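Local coordinates for 3-oxoacyl-[acyl-carrier-protein] synthase 3 (Micrococcus luteus NCTC 2665, PDB 4EWP), which probably catalyses the first condensation of fatty acid synthesis, joining an acyl-CoA primer to malonyl-ACP as a homodimeric enzyme of the thiolase-like superfamily, at residues A[236-240]-A[241-245]; A[244-248]-A[249-253]. All coordinates share one frame; numbering follows the deposited sequence.

Contact 1: A[236-240]-A[241-245]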
ATOM      1  N   LEU A 236       4.318 -12.853 -13.353  1.00 25.57           N
ATOM      2  CA  LEU A 236       4.234 -11.591 -14.065  1.00 26.70           C
ATOM      3  C   LEU A 236       4.279 -11.793 -15.584  1.00 27.68           C
ATOM      4  O   LEU A 236       4.942 -12.697 -16.096  1.00 28.17           O
ATOM      5  CB  LEU A 236       5.385 -10.697 -13.602  1.00 28.66           C
ATOM      6  CG  LEU A 236       5.174  -9.224 -13.269  1.00 32.72           C
ATOM      7  CD1 LEU A 236       3.871  -8.987 -12.566  1.00 32.19           C
ATOM      8  CD2 LEU A 236       6.337  -8.734 -12.408  1.00 35.15           C
ATOM      9  N   ARG A 237       3.558 -10.944 -16.304  1.00 29.63           N
ATOM     10  CA  ARG A 237       3.513 -11.018 -17.757  1.00 30.87           C
ATOM     11  C   ARG A 237       3.297  -9.602 -18.273  1.00 27.25           C
ATOM     12  O   ARG A 237       2.836  -8.730 -17.525  1.00 25.86           O
ATOM     13  CB  ARG A 237       2.396 -11.988 -18.194  1.00 40.36           C
ATOM     14  CG  ARG A 237       1.429 -11.471 -19.245  1.00 46.42           C
ATOM     15  CD  ARG A 237       0.315 -10.612 -18.660  1.00 52.54           C
ATOM     16  NE  ARG A 237       0.103  -9.396 -19.446  1.00 56.66           N
ATOM     17  CZ  ARG A 237      -0.397  -9.374 -20.678  1.00 62.36           C
ATOM     18  NH1 ARG A 237      -0.745 -10.504 -21.280  1.00 67.00           N
ATOM     19  NH2 ARG A 237      -0.550  -8.219 -21.308  1.00 62.64           N
ATOM     20  N   GLN A 238       3.655  -9.348 -19.528  1.00 25.97           N
ATOM     21  CA  GLN A 238       3.364  -8.044 -20.106  1.00 24.04           C
ATOM     22  C   GLN A 238       3.163  -8.091 -21.614  1.00 26.19           C
ATOM     23  O   GLN A 238       3.715  -8.944 -22.313  1.00 25.16           O
ATOM     24  CB  GLN A 238       4.476  -7.048 -19.781  1.00 20.85           C
ATOM     25  CG  GLN A 238       5.740  -7.254 -20.612  1.00 25.50           C
ATOM     26  CD  GLN A 238       6.768  -6.165 -20.402  1.00 26.71           C
ATOM     27  OE1 GLN A 238       6.485  -5.135 -19.798  1.00 23.06           O
ATOM     28  NE2 GLN A 238       7.977  -6.393 -20.898  1.00 31.66           N
ATOM     29  N   ASP A 239       2.374  -7.145 -22.107  1.00 28.63           N
ATOM     30  CA  ASP A 239       2.329  -6.845 -23.528  1.00 28.52           C
ATOM     31  C   ASP A 239       3.523  -5.922 -23.837  1.00 30.70           C
ATOM     32  O   ASP A 239       3.432  -4.701 -23.691  1.00 29.21           O
ATOM     33  CB  ASP A 239       1.014  -6.143 -23.846  1.00 31.39           C
ATOM     34  CG  ASP A 239       0.936  -5.688 -25.283  1.00 39.39           C
ATOM     35  OD1 ASP A 239       1.958  -5.785 -25.974  1.00 41.54           O
ATOM     36  OD2 ASP A 239      -0.138  -5.226 -25.720  1.00 43.45           O
ATOM     37  N   GLY A 240       4.645  -6.513 -24.241  1.00 33.67           N
ATOM     38  CA  GLY A 240       5.890  -5.784 -24.450  1.00 31.54           C
ATOM     39  C   GLY A 240       5.792  -4.551 -25.334  1.00 31.88           C
ATOM     40  O   GLY A 240       6.177  -3.452 -24.927  1.00 32.41           O
ATOM     41  N   PRO A 241       5.280  -4.721 -26.557  1.00 32.41           N
ATOM     42  CA  PRO A 241       5.132  -3.595 -27.486  1.00 33.32           C
ATOM     43  C   PRO A 241       4.271  -2.449 -26.943  1.00 34.49           C
ATOM     44  O   PRO A 241       4.633  -1.287 -27.139  1.00 38.64           O
ATOM     45  CB  PRO A 241       4.469  -4.240 -28.710  1.00 32.04           C
ATOM     46  CG  PRO A 241       4.957  -5.639 -28.687  1.00 33.04           C
ATOM     47  CD  PRO A 241       4.968  -6.004 -27.206  1.00 33.24           C
ATOM     48  N   SER A 242       3.161  -2.753 -26.280  1.00 33.53           N
ATOM     49  CA  SER A 242       2.359  -1.687 -25.674  1.00 35.93           C
ATOM     50  C   SER A 242       3.150  -0.926 -24.619  1.00 33.44           C
ATOM     51  O   SER A 242       3.124   0.309 -24.581  1.00 34.67           O
ATOM     52  CB  SER A 242       1.060  -2.223 -25.070  1.00 34.90           C
ATOM     53  OG  SER A 242       0.230  -2.725 -26.090  1.00 39.47           O
ATOM     54  N   VAL A 243       3.864  -1.655 -23.771  1.00 29.40           N
ATOM     55  CA  VAL A 243       4.673  -1.000 -22.748  1.00 30.37           C
ATOM     56  C   VAL A 243       5.628   0.014 -23.360  1.00 31.62           C
ATOM     57  O   VAL A 243       5.729   1.137 -22.869  1.00 29.37           O
ATOM     58  CB  VAL A 243       5.460  -2.001 -21.901  1.00 30.71           C
ATOM     59  CG1 VAL A 243       6.470  -1.273 -21.030  1.00 27.77           C
ATOM     60  CG2 VAL A 243       4.504  -2.816 -21.048  1.00 30.65           C
ATOM     61  N   PHE A 244       6.307  -0.373 -24.443  1.00 31.98           N
ATOM     62  CA  PHE A 244       7.276   0.520 -25.096  1.00 26.88           C
ATOM     63  C   PHE A 244       6.632   1.814 -25.601  1.00 29.53           C
ATOM     64  O   PHE A 244       7.126   2.910 -25.322  1.00 31.42           O
ATOM     65  CB  PHE A 244       8.006  -0.181 -26.245  1.00 27.76           C
ATOM     66  CG  PHE A 244       9.014   0.701 -26.946  1.00 34.25           C
ATOM     67  CD1 PHE A 244      10.333   0.766 -26.503  1.00 34.07           C
ATOM     68  CD2 PHE A 244       8.638   1.483 -28.037  1.00 33.62           C
ATOM     69  CE1 PHE A 244      11.262   1.584 -27.145  1.00 33.64           C
ATOM     70  CE2 PHE A 244       9.559   2.304 -28.673  1.00 34.98           C
ATOM     71  CZ  PHE A 244      10.876   2.351 -28.227  1.00 33.44           C
ATOM     72  N   ARG A 245       5.540   1.689 -26.352  1.00 30.27           N
ATOM     73  CA  ARG A 245       4.848   2.866 -26.877  1.00 34.96           C
ATOM     74  C   ARG A 245       4.416   3.810 -25.762  1.00 31.14           C
ATOM     75  O   ARG A 245       4.546   5.030 -25.878  1.00 31.66           O
ATOM     76  CB  ARG A 245       3.641   2.472 -27.732  1.00 37.88           C
ATOM     77  CG  ARG A 245       4.021   1.990 -29.102  1.00 42.93           C
ATOM     78  CD  ARG A 245       2.815   1.821 -29.999  1.00 41.98           C
ATOM     79  NE  ARG A 245       1.902   0.809 -29.498  1.00 38.40           N
ATOM     80  CZ  ARG A 245       1.961  -0.473 -29.827  1.00 36.02           C
ATOM     81  NH1 ARG A 245       2.893  -0.909 -30.653  1.00 31.09           N
ATOM     82  NH2 ARG A 245       1.088  -1.327 -29.323  1.00 39.62           N
TER

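Contact 2: A[244-248]-A[249-253]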
ATOM      1  N   PHE A 244       6.307  -0.373 -24.443  1.00 31.98           N
ATOM      2  CA  PHE A 244       7.276   0.520 -25.096  1.00 26.88           C
ATOM      3  C   PHE A 244       6.632   1.814 -25.601  1.00 29.53           C
ATOM      4  O   PHE A 244       7.126   2.910 -25.322  1.00 31.42           O
ATOM      5  CB  PHE A 244       8.006  -0.181 -26.245  1.00 27.76           C
ATOM      6  CG  PHE A 244       9.014   0.701 -26.946  1.00 34.25           C
ATOM      7  CD1 PHE A 244      10.333   0.766 -26.503  1.00 34.07           C
ATOM      8  CD2 PHE A 244       8.638   1.483 -28.037  1.00 33.62           C
ATOM      9  CE1 PHE A 244      11.262   1.584 -27.145  1.00 33.64           C
ATOM     10  CE2 PHE A 244       9.559   2.304 -28.673  1.00 34.98           C
ATOM     11  CZ  PHE A 244      10.876   2.351 -28.227  1.00 33.44           C
ATOM     12  N   ARG A 245       5.540   1.689 -26.352  1.00 30.27           N
ATOM     13  CA  ARG A 245       4.848   2.866 -26.877  1.00 34.96           C
ATOM     14  C   ARG A 245       4.416   3.810 -25.762  1.00 31.14           C
ATOM     15  O   ARG A 245       4.546   5.030 -25.878  1.00 31.66           O
ATOM     16  CB  ARG A 245       3.641   2.472 -27.732  1.00 37.88           C
ATOM     17  CG  ARG A 245       4.021   1.990 -29.102  1.00 42.93           C
ATOM     18  CD  ARG A 245       2.815   1.821 -29.999  1.00 41.98           C
ATOM     19  NE  ARG A 245       1.902   0.809 -29.498  1.00 38.40           N
ATOM     20  CZ  ARG A 245       1.961  -0.473 -29.827  1.00 36.02           C
ATOM     21  NH1 ARG A 245       2.893  -0.909 -30.653  1.00 31.09           N
ATOM     22  NH2 ARG A 245       1.088  -1.327 -29.323  1.00 39.62           N
ATOM     23  N   TRP A 246       3.913   3.245 -24.676  1.00 29.20           N
ATOM     24  CA  TRP A 246       3.470   4.055 -23.539  1.00 28.42           C
ATOM     25  C   TRP A 246       4.678   4.605 -22.766  1.00 27.94           C
ATOM     26  O   TRP A 246       4.800   5.812 -22.534  1.00 28.24           O
ATOM     27  CB  TRP A 246       2.549   3.204 -22.641  1.00 25.80           C
ATOM     28  CG  TRP A 246       2.115   3.836 -21.359  1.00 22.51           C
ATOM     29  CD1 TRP A 246       1.150   4.786 -21.202  1.00 20.90           C
ATOM     30  CD2 TRP A 246       2.603   3.538 -20.037  1.00 20.25           C
ATOM     31  NE1 TRP A 246       1.023   5.114 -19.871  1.00 23.85           N
ATOM     32  CE2 TRP A 246       1.903   4.362 -19.137  1.00 20.64           C
ATOM     33  CE3 TRP A 246       3.563   2.655 -19.534  1.00 18.29           C
ATOM     34  CZ2 TRP A 246       2.134   4.334 -17.767  1.00 24.72           C
ATOM     35  CZ3 TRP A 246       3.798   2.629 -18.181  1.00 20.11           C
ATOM     36  CH2 TRP A 246       3.080   3.457 -17.306  1.00 24.04           C
ATOM     37  N   ALA A 247       5.577   3.704 -22.388  1.00 29.20           N
ATOM     38  CA  ALA A 247       6.747   4.047 -21.579  1.00 28.70           C
ATOM     39  C   ALA A 247       7.539   5.229 -22.118  1.00 32.95           C
ATOM     40  O   ALA A 247       8.078   6.033 -21.352  1.00 37.81           O
ATOM     41  CB  ALA A 247       7.664   2.839 -21.453  1.00 25.07           C
ATOM     42  N   VAL A 248       7.643   5.307 -23.440  1.00 30.26           N
ATOM     43  CA  VAL A 248       8.455   6.325 -24.089  1.00 31.45           C
ATOM     44  C   VAL A 248       7.643   7.564 -24.451  1.00 32.95           C
ATOM     45  O   VAL A 248       7.940   8.653 -23.982  1.00 33.16           O
ATOM     46  CB  VAL A 248       9.120   5.777 -25.377  1.00 35.80           C
ATOM     47  CG1 VAL A 248       9.818   6.899 -26.135  1.00 37.06           C
ATOM     48  CG2 VAL A 248      10.097   4.662 -25.037  1.00 34.99           C
ATOM     49  N   TRP A 249       6.618   7.391 -25.282  1.00 32.70           N
ATOM     50  CA  TRP A 249       5.898   8.524 -25.863  1.00 34.79           C
ATOM     51  C   TRP A 249       4.856   9.136 -24.928  1.00 40.40           C
ATOM     52  O   TRP A 249       4.539  10.320 -25.042  1.00 45.94           O
ATOM     53  CB  TRP A 249       5.266   8.105 -27.189  1.00 40.30           C
ATOM     54  CG  TRP A 249       6.231   7.289 -27.996  1.00 41.13           C
ATOM     55  CD1 TRP A 249       6.209   5.937 -28.181  1.00 43.21           C
ATOM     56  CD2 TRP A 249       7.397   7.763 -28.661  1.00 37.02           C
ATOM     57  NE1 TRP A 249       7.275   5.543 -28.944  1.00 40.94           N
ATOM     58  CE2 TRP A 249       8.025   6.647 -29.250  1.00 40.19           C
ATOM     59  CE3 TRP A 249       7.971   9.025 -28.827  1.00 38.07           C
ATOM     60  CZ2 TRP A 249       9.196   6.752 -29.994  1.00 41.61           C
ATOM     61  CZ3 TRP A 249       9.128   9.129 -29.567  1.00 42.36           C
ATOM     62  CH2 TRP A 249       9.730   7.998 -30.142  1.00 42.55           C
ATOM     63  N   SER A 250       4.333   8.345 -23.992  1.00 31.81           N
ATOM     64  CA  SER A 250       3.418   8.893 -23.000  1.00 26.98           C
ATOM     65  C   SER A 250       4.167   9.489 -21.805  1.00 26.10           C
ATOM     66  O   SER A 250       3.891  10.611 -21.374  1.00 25.13           O
ATOM     67  CB  SER A 250       2.419   7.830 -22.542  1.00 28.69           C
ATOM     68  OG  SER A 250       1.403   7.673 -23.515  1.00 30.90           O
ATOM     69  N   MET A 251       5.120   8.735 -21.276  1.00 22.64           N
ATOM     70  CA  MET A 251       5.916   9.206 -20.164  1.00 20.63           C
ATOM     71  C   MET A 251       6.759  10.429 -20.522  1.00 21.42           C
ATOM     72  O   MET A 251       7.071  11.237 -19.659  1.00 27.89           O
ATOM     73  CB  MET A 251       6.771   8.077 -19.598  1.00 20.86           C
ATOM     74  CG  MET A 251       5.933   6.970 -18.941  1.00 26.42           C
ATOM     75  SD  MET A 251       4.857   7.527 -17.585  1.00 29.44           S
ATOM     76  CE  MET A 251       3.283   7.801 -18.398  1.00 19.35           C
ATOM     77  N   ALA A 252       7.110  10.591 -21.788  1.00 24.86           N
ATOM     78  CA  ALA A 252       7.875  11.773 -22.153  1.00 24.63           C
ATOM     79  C   ALA A 252       7.041  13.024 -21.873  1.00 23.90           C
ATOM     80  O   ALA A 252       7.574  14.055 -21.485  1.00 29.02           O
ATOM     81  CB  ALA A 252       8.336  11.718 -23.598  1.00 23.73           C
ATOM     82  N   LYS A 253       5.729  12.926 -22.033  1.00 27.72           N
ATOM     83  CA  LYS A 253       4.849  14.062 -21.759  1.00 31.28           C
ATOM     84  C   LYS A 253       4.794  14.312 -20.259  1.00 30.83           C
ATOM     85  O   LYS A 253       4.782  15.460 -19.812  1.00 30.73           O
ATOM     86  CB  LYS A 253       3.443  13.812 -22.309  1.00 34.80           C
ATOM     87  CG  LYS A 253       3.434  13.384 -23.773  1.00 46.85           C
ATOM     88  CD  LYS A 253       2.018  13.285 -24.334  1.00 51.98           C
ATOM     89  CE  LYS A 253       2.032  12.776 -25.766  1.00 53.48           C
ATOM     90  NZ  LYS A 253       0.683  12.860 -26.383  1.00 55.11           N
TER

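Contact 1: A[236-240]-A[241-245]
Asp239 stands at the N-cap of helix 240-262, right before its first turn, and both oxygens of its carboxylate bind Ser242. Its CG lies anti to the backbone N (chi1 175°), which places the carboxylate beside Ser242 N and OG. OD1 of Asp239 takes the capping bond from Ser242 N at 3.3 Å; the bond is long but almost straight, with an N-H...O angle of 173°. OD2 of Asp239 accepts the hydroxyl OG of Ser242 at 2.6 Å. Both donors stand well above the carboxylate plane, so the group offers Ser242 a face. The two bonds together fix the rotation of the carboxylate, and its negative charge would probably be favourable beside the helix N-terminus. Pro241 crosses the Asp239 side chain at about a right angle, its CD 3.3 Å from Asp239 OD1.

Behind the cap the backbone settles into the regular helical pattern: Val243 N bonds to Asp239 O (3.1 Å), and Phe244 N to Gly240 O (3.1 Å). The CG2 methyl of Val243 lies 3.3 Å from Gln238 OE1, the two side chains crossing at about a right angle. The other end of the amide, Gln238 NE2, is hydrogen-bonded to Ser163 O.

The segment thus carries the chain from strand 236-238, paired antiparallel with strand 200-202, into helix 240-262. Val243 and Gln238 both rest on Ile200 of that partner strand, whereas Phe244 leans on Arg280 and Ile281 of helix 279-288.

Contact 2: A[244-248]-A[249-253]
Trp246 O receives two backbone donors, Ser250 N at 3.0 Å and Met251 N at 3.2 Å. The Met251 bond is the straighter (N-H...O 157° against 138°), and its i-to-i+5 spacing marks a pi-type turn. Trp249 N bonds to Arg245 O, and Ala252 N to Val248 O at 3.0 Å.

Outside this backbone the indoles carry the packing. Val248 CG1 sits over the face of the Trp249 six-membered ring, 3.6 Å from its centroid and 14° off the normal, a CH-pi contact. Trp249 CD1 comes edge-on to Arg245 O at 3.0 Å, while the Phe244 ring meets the indole obliquely. Met251, curled rather than extended, brings CE to 3.7 Å from Trp246 CZ2 and sets SD obliquely to that indole, 4.6 Å from its six-membered centroid; CD1 of Trp246 touches Ser250 CB. Replacing Trp246 by an alanine is likely to open a gap beside Met251 and hold its thioether less firmly, although Phe336 would stay beside it.

Trp246 and Met251 pack on Phe336 of strand 330-337, and Val248 and Trp249 on helix 279-288. The arrangement is a Met-aromatic contact at a pi-type turn within a helix laid against a thiolase-fold sheet.

How the contacts relate
Both contacts use helix 240-262 and share Phe244 and Arg245, their centres 12 Å apart. Contact 1 is at the surface, with none of its touching residues buried; contact 2 is partly buried, with five of nine. The chemistry follows: at the helix start a carboxylate and a hydroxyl supply the side-chain bonds, whereas further along side chains meet through aromatic, sulfur and methyl groups, and the hydrogen bonds are all backbone. Contact 1 joins strand 236-238 to the helix, while contact 2 stays within it; helix 279-288 borders both, strand 330-337 contact 2. Each lies near the predicted active site, Val243 about 8 Å and Ala247 about 7 Å from His275, side chain to side chain.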